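Long-range contact in leucyl-trna synthetase (Plasmodium falciparum, PDB 5FOC), which probably attaches leucine to tRNA(Leu), this fragment being its editing domain, thought to deacylate wrongly charged tRNA: residues S5-N17 against G125-T139. The protein carries 2 engineered substitutions. Sequence-based numbering, arbitrary orientation.
Sequences SQEYTLIKIFVSN and GSTLKPETAYGQNYT. Engineered in segment 5-17: Ser5 (natural residue Cys).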
loop_
_atom_site.group_PDB
_atom_site.type_symbol
_atom_site.label_atom_id
_atom_site.label_comp_id
_atom_site.label_asym_id
_atom_site.label_seq_id
_atom_site.Cartn_x
_atom_site.Cartn_y
_atom_site.Cartn_z
ATOM N N SER A 5 -10.849 7.065 17.329
ATOM C CA SER A 5 -9.776 6.106 16.865
ATOM C C SER A 5 -10.215 5.116 15.770
ATOM O O SER A 5 -10.782 4.056 16.033
ATOM C CB SER A 5 -9.184 5.321 18.043
ATOM O OG SER A 5 -8.222 4.382 17.576
ATOM N N GLN A 6 -9.909 5.468 14.536
ATOM C CA GLN A 6 -10.310 4.694 13.363
ATOM C C GLN A 6 -9.419 3.408 13.209
ATOM O O GLN A 6 -8.214 3.496 13.350
ATOM C CB GLN A 6 -10.165 5.619 12.150
ATOM C CG GLN A 6 -10.595 5.067 10.811
ATOM C CD GLN A 6 -12.036 4.615 10.801
ATOM O OE1 GLN A 6 -12.942 5.420 10.584
ATOM N NE2 GLN A 6 -12.259 3.317 11.041
ATOM N N GLU A 7 -10.040 2.237 13.030
ATOM C CA GLU A 7 -9.320 0.997 12.833
ATOM C C GLU A 7 -9.168 0.826 11.301
ATOM O O GLU A 7 -10.118 1.028 10.549
ATOM C CB GLU A 7 -10.054 -0.187 13.451
ATOM C CG GLU A 7 -9.359 -1.509 13.197
ATOM C CD GLU A 7 -9.917 -2.657 13.999
ATOM O OE1 GLU A 7 -9.578 -2.751 15.193
ATOM O OE2 GLU A 7 -10.700 -3.480 13.436
ATOM N N TYR A 8 -7.948 0.532 10.874
ATOM C CA TYR A 8 -7.629 0.255 9.464
ATOM C C TYR A 8 -7.223 -1.196 9.370
ATOM O O TYR A 8 -6.712 -1.773 10.347
ATOM C CB TYR A 8 -6.475 1.139 8.989
ATOM C CG TYR A 8 -6.776 2.617 9.014
ATOM C CD1 TYR A 8 -6.649 3.351 10.221
ATOM C CD2 TYR A 8 -7.323 3.263 7.928
ATOM C CE1 TYR A 8 -6.955 4.700 10.247
ATOM C CE2 TYR A 8 -7.617 4.610 7.930
ATOM C CZ TYR A 8 -7.468 5.316 9.136
ATOM O OH TYR A 8 -7.763 6.636 9.096
ATOM N N THR A 9 -7.358 -1.774 8.161
ATOM C CA THR A 9 -6.796 -3.085 7.889
ATOM C C THR A 9 -5.601 -2.819 6.973
ATOM O O THR A 9 -5.732 -2.103 6.010
ATOM C CB THR A 9 -7.782 -4.037 7.214
ATOM O OG1 THR A 9 -8.945 -4.176 8.009
ATOM C CG2 THR A 9 -7.148 -5.415 7.055
ATOM N N LEU A 10 -4.443 -3.205 7.438
ATOM C CA LEU A 10 -3.232 -3.179 6.604
ATOM C C LEU A 10 -3.088 -4.511 5.883
ATOM O O LEU A 10 -3.187 -5.572 6.473
ATOM C CB LEU A 10 -1.977 -2.894 7.434
ATOM C CG LEU A 10 -2.029 -1.697 8.386
ATOM C CD1 LEU A 10 -0.668 -1.507 9.026
ATOM C CD2 LEU A 10 -2.528 -0.452 7.690
ATOM N N ILE A 11 -2.879 -4.418 4.573
ATOM C CA ILE A 11 -2.699 -5.594 3.714
ATOM C C ILE A 11 -1.244 -5.608 3.282
ATOM O O ILE A 11 -0.694 -4.581 2.923
ATOM C CB ILE A 11 -3.669 -5.524 2.522
ATOM C CG1 ILE A 11 -5.139 -5.558 3.048
ATOM C CG2 ILE A 11 -3.440 -6.671 1.537
ATOM C CD1 ILE A 11 -6.200 -5.376 1.996
ATOM N N LYS A 12 -0.655 -6.822 3.339
ATOM C CA LYS A 12 0.723 -7.027 2.856
ATOM C C LYS A 12 0.749 -6.994 1.342
ATOM O O LYS A 12 0.134 -7.817 0.718
ATOM C CB LYS A 12 1.285 -8.318 3.378
ATOM C CG LYS A 12 1.589 -8.273 4.870
ATOM C CD LYS A 12 1.911 -9.618 5.426
ATOM C CE LYS A 12 2.213 -9.649 6.902
ATOM N NZ LYS A 12 2.408 -11.046 7.313
ATOM N N ILE A 13 1.375 -5.972 0.812
ATOM C CA ILE A 13 1.472 -5.785 -0.626
ATOM C C ILE A 13 2.934 -6.108 -1.007
ATOM O O ILE A 13 3.827 -5.316 -0.842
ATOM C CB ILE A 13 1.034 -4.361 -1.073
ATOM C CG1 ILE A 13 -0.447 -4.127 -0.776
ATOM C CG2 ILE A 13 1.265 -4.147 -2.555
ATOM C CD1 ILE A 13 -0.917 -2.712 -1.058
ATOM N N PHE A 14 3.119 -7.306 -1.569
ATOM C CA PHE A 14 4.458 -7.803 -1.825
ATOM C C PHE A 14 4.945 -7.234 -3.164
ATOM O O PHE A 14 4.158 -7.010 -4.086
ATOM C CB PHE A 14 4.402 -9.336 -1.974
ATOM C CG PHE A 14 3.989 -10.057 -0.707
ATOM C CD1 PHE A 14 4.918 -10.364 0.271
ATOM C CD2 PHE A 14 2.673 -10.407 -0.503
ATOM C CE1 PHE A 14 4.516 -10.983 1.448
ATOM C CE2 PHE A 14 2.269 -11.040 0.674
ATOM C CZ PHE A 14 3.185 -11.311 1.651
ATOM N N VAL A 15 6.243 -6.969 -3.215
ATOM C CA VAL A 15 6.915 -6.591 -4.466
ATOM C C VAL A 15 7.300 -7.839 -5.289
ATOM O O VAL A 15 7.888 -8.762 -4.765
ATOM C CB VAL A 15 8.174 -5.764 -4.143
ATOM C CG1 VAL A 15 9.077 -5.550 -5.358
ATOM C CG2 VAL A 15 7.782 -4.424 -3.492
ATOM N N SER A 16 6.875 -7.820 -6.554
ATOM C CA SER A 16 7.177 -8.904 -7.528
ATOM C C SER A 16 8.655 -8.884 -7.935
ATOM O O SER A 16 9.325 -9.886 -7.794
ATOM C CB SER A 16 6.266 -8.796 -8.782
ATOM O OG SER A 16 4.891 -8.635 -8.448
ATOM N N ASN A 17 9.151 -7.744 -8.385
ATOM C CA ASN A 17 10.562 -7.656 -8.839
ATOM C C ASN A 17 11.454 -7.014 -7.827
ATOM O O ASN A 17 11.800 -5.829 -7.906
ATOM C CB ASN A 17 10.702 -6.972 -10.202
ATOM C CG ASN A 17 12.074 -7.265 -10.898
ATOM O OD1 ASN A 17 13.152 -7.386 -10.273
ATOM N ND2 ASN A 17 12.025 -7.362 -12.209
ATOM N N GLY A 125 -0.346 -1.599 2.764
ATOM C CA GLY A 125 -1.469 -0.947 2.137
ATOM C C GLY A 125 -2.518 -0.780 3.229
ATOM O O GLY A 125 -2.706 -1.697 3.970
ATOM N N SER A 126 -3.222 0.327 3.199
ATOM C CA SER A 126 -4.242 0.598 4.255
ATOM C C SER A 126 -5.625 0.690 3.605
ATOM O O SER A 126 -5.777 1.388 2.590
ATOM C CB SER A 126 -3.839 1.907 4.872
ATOM O OG SER A 126 -4.812 2.145 5.893
ATOM N N THR A 127 -6.639 0.048 4.206
ATOM C CA THR A 127 -7.991 0.080 3.685
ATOM C C THR A 127 -9.019 0.069 4.840
ATOM O O THR A 127 -8.800 -0.609 5.865
ATOM C CB THR A 127 -8.270 -1.091 2.687
ATOM O OG1 THR A 127 -9.550 -0.934 2.096
ATOM C CG2 THR A 127 -8.190 -2.424 3.347
ATOM N N LEU A 128 -10.122 0.770 4.586
ATOM C CA LEU A 128 -11.321 0.616 5.403
ATOM C C LEU A 128 -12.320 -0.339 4.827
ATOM O O LEU A 128 -13.338 -0.621 5.415
ATOM C CB LEU A 128 -11.984 1.982 5.602
ATOM C CG LEU A 128 -11.102 3.004 6.324
ATOM C CD1 LEU A 128 -11.680 4.397 6.210
ATOM C CD2 LEU A 128 -10.879 2.553 7.746
ATOM N N LYS A 129 -11.996 -0.945 3.651
ATOM C CA LYS A 129 -12.886 -1.845 3.018
ATOM C C LYS A 129 -12.130 -3.137 2.646
ATOM O O LYS A 129 -11.960 -3.440 1.433
ATOM C CB LYS A 129 -13.484 -1.223 1.758
ATOM C CG LYS A 129 -14.112 0.143 1.776
ATOM C CD LYS A 129 -14.700 0.373 0.371
ATOM C CE LYS A 129 -14.966 1.820 0.029
ATOM N NZ LYS A 129 -15.717 1.994 -1.250
ATOM N N PRO A 130 -11.651 -3.893 3.643
ATOM C CA PRO A 130 -10.859 -5.119 3.342
ATOM C C PRO A 130 -11.572 -6.148 2.509
ATOM O O PRO A 130 -10.879 -6.879 1.767
ATOM C CB PRO A 130 -10.499 -5.703 4.702
ATOM C CG PRO A 130 -11.535 -5.061 5.652
ATOM C CD PRO A 130 -11.820 -3.704 5.102
ATOM N N GLU A 131 -12.894 -6.192 2.549
ATOM C CA GLU A 131 -13.722 -7.120 1.776
ATOM C C GLU A 131 -13.583 -6.926 0.244
ATOM O O GLU A 131 -14.108 -7.738 -0.515
ATOM C CB GLU A 131 -15.206 -7.061 2.218
ATOM C CG GLU A 131 -15.956 -5.771 1.881
ATOM C CD GLU A 131 -15.606 -4.532 2.740
ATOM O OE1 GLU A 131 -14.843 -4.631 3.742
ATOM O OE2 GLU A 131 -16.112 -3.434 2.390
ATOM N N THR A 132 -13.039 -5.790 -0.166
ATOM C CA THR A 132 -12.831 -5.456 -1.582
ATOM C C THR A 132 -11.439 -5.865 -2.063
ATOM O O THR A 132 -11.175 -5.655 -3.238
ATOM C CB THR A 132 -13.033 -3.922 -1.827
ATOM O OG1 THR A 132 -11.971 -3.147 -1.237
ATOM C CG2 THR A 132 -14.453 -3.446 -1.267
ATOM N N ALA A 133 -10.598 -6.435 -1.219
ATOM C CA ALA A 133 -9.195 -6.690 -1.588
ATOM C C ALA A 133 -9.083 -7.620 -2.806
ATOM O O ALA A 133 -8.071 -7.532 -3.587
ATOM C CB ALA A 133 -8.423 -7.266 -0.440
ATOM N N TYR A 134 -10.032 -8.529 -2.973
ATOM C CA TYR A 134 -9.945 -9.445 -4.203
ATOM C C TYR A 134 -9.928 -8.628 -5.476
ATOM O O TYR A 134 -9.289 -9.093 -6.489
ATOM C CB TYR A 134 -11.119 -10.411 -4.213
ATOM C CG TYR A 134 -11.262 -11.345 -5.384
ATOM C CD1 TYR A 134 -10.419 -12.435 -5.480
ATOM C CD2 TYR A 134 -12.281 -11.210 -6.278
ATOM C CE1 TYR A 134 -10.570 -13.364 -6.516
ATOM C CE2 TYR A 134 -12.445 -12.117 -7.338
ATOM C CZ TYR A 134 -11.590 -13.192 -7.405
ATOM O OH TYR A 134 -11.713 -14.096 -8.406
ATOM N N GLY A 135 -10.607 -7.485 -5.525
ATOM C CA GLY A 135 -10.674 -6.636 -6.711
ATOM C C GLY A 135 -9.527 -5.683 -6.940
ATOM O O GLY A 135 -9.622 -4.848 -7.810
ATOM N N GLN A 136 -8.487 -5.729 -6.110
ATOM C CA GLN A 136 -7.405 -4.773 -6.197
ATOM C C GLN A 136 -6.716 -4.891 -7.579
ATOM O O GLN A 136 -6.341 -6.010 -7.928
ATOM C CB GLN A 136 -6.370 -4.992 -5.101
ATOM C CG GLN A 136 -5.349 -3.888 -5.051
ATOM C CD GLN A 136 -4.300 -4.026 -3.990
ATOM O OE1 GLN A 136 -4.408 -4.871 -3.110
ATOM N NE2 GLN A 136 -3.216 -3.255 -4.115
ATOM N N ASN A 137 -6.631 -3.789 -8.281
ATOM C CA ASN A 137 -5.936 -3.777 -9.627
ATOM C C ASN A 137 -4.649 -2.993 -9.681
ATOM O O ASN A 137 -3.810 -3.191 -10.590
ATOM C CB ASN A 137 -6.921 -3.457 -10.760
ATOM C CG ASN A 137 -7.663 -2.155 -10.615
ATOM O OD1 ASN A 137 -7.880 -1.673 -9.465
ATOM N ND2 ASN A 137 -8.146 -1.604 -11.712
ATOM N N TYR A 138 -4.410 -2.094 -8.728
ATOM C CA TYR A 138 -3.232 -1.298 -8.611
ATOM C C TYR A 138 -2.937 -1.030 -7.137
ATOM O O TYR A 138 -3.729 -1.470 -6.263
ATOM C CB TYR A 138 -3.339 0.036 -9.376
ATOM C CG TYR A 138 -3.462 -0.183 -10.841
ATOM C CD1 TYR A 138 -2.313 -0.389 -11.565
ATOM C CD2 TYR A 138 -4.677 -0.262 -11.485
ATOM C CE1 TYR A 138 -2.390 -0.627 -12.923
ATOM C CE2 TYR A 138 -4.771 -0.468 -12.859
ATOM C CZ TYR A 138 -3.589 -0.700 -13.566
ATOM O OH TYR A 138 -3.701 -0.970 -14.954
ATOM N N THR A 139 -1.794 -0.431 -6.896
ATOM C CA THR A 139 -1.412 0.053 -5.571
ATOM C C THR A 139 -1.104 1.529 -5.706
ATOM O O THR A 139 -0.329 1.952 -6.520
ATOM C CB THR A 139 -0.169 -0.732 -5.063
ATOM O OG1 THR A 139 -0.520 -2.104 -4.884
ATOM C CG2 THR A 139 0.398 -0.103 -3.793
HETATM O O HOH W 1 -10.528 -2.030 7.717
#
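Thr9 and Ile11 join Thr127 and Gly125 in an antiparallel strand pairing deep in the mixed sheet of the editing domain, where strand 7-15 meets the end of strand 120-127. Both edges of strand 7-15 are used: Tyr8, Leu10 and Lys12 make backbone hydrogen bonds to Tyr372, Phe370 and Asp368, while Thr9 and Ile11 form hydrogen-bonded pairs with Thr127 and Gly125. Thr9 N reaches Thr127 O at 3.0 Å, nearly straight at 171°, and Ile11 N meets Gly125 O at 2.8 Å; Thr127 N and Gly125 N return the bonds to Thr9 O and Ile11 O.

On the face of the intervening non-hydrogen-bonded pair, Leu10-Ser126, the serine hydroxyl sits obliquely by the Tyr8 ring, 3.4 Å from its CD2, and shares a hydrogen bond with the Ser251 hydroxyl; Leu128 CD2 lies 3.6 Å from the same Tyr8 CD2. The other face receives the chain as it turns back after the strand. There Pro130 CG lies 3.6 Å from Thr9 OG1, the ring crossing that side chain at about a right angle, and Ile11 CD1 touches both Thr127 CG2 and Ala133 CB. Ile13 CD1 lies against the bare CA of Gly125, while its CG2 meets Thr139 OG1, a hydroxyl whose polar partner is Thr228.

With OG1 anti to the backbone N (chi1 -174°), Thr127 accepts from Lys129 N at 2.9 Å, an ST turn, and CG2 is left facing Ile11. Thr127 O takes a second donor, a water 2.9 Å away that also bonds Thr9 OG1. The sequence TLKPET resembles the threonine-rich peptide lining the editing pocket of related leucyl-tRNA synthetases, so these residues probably border the same pocket here; the bonds to Thr127 O and OG1 suggest that its start is fixed mainly by polar contacts.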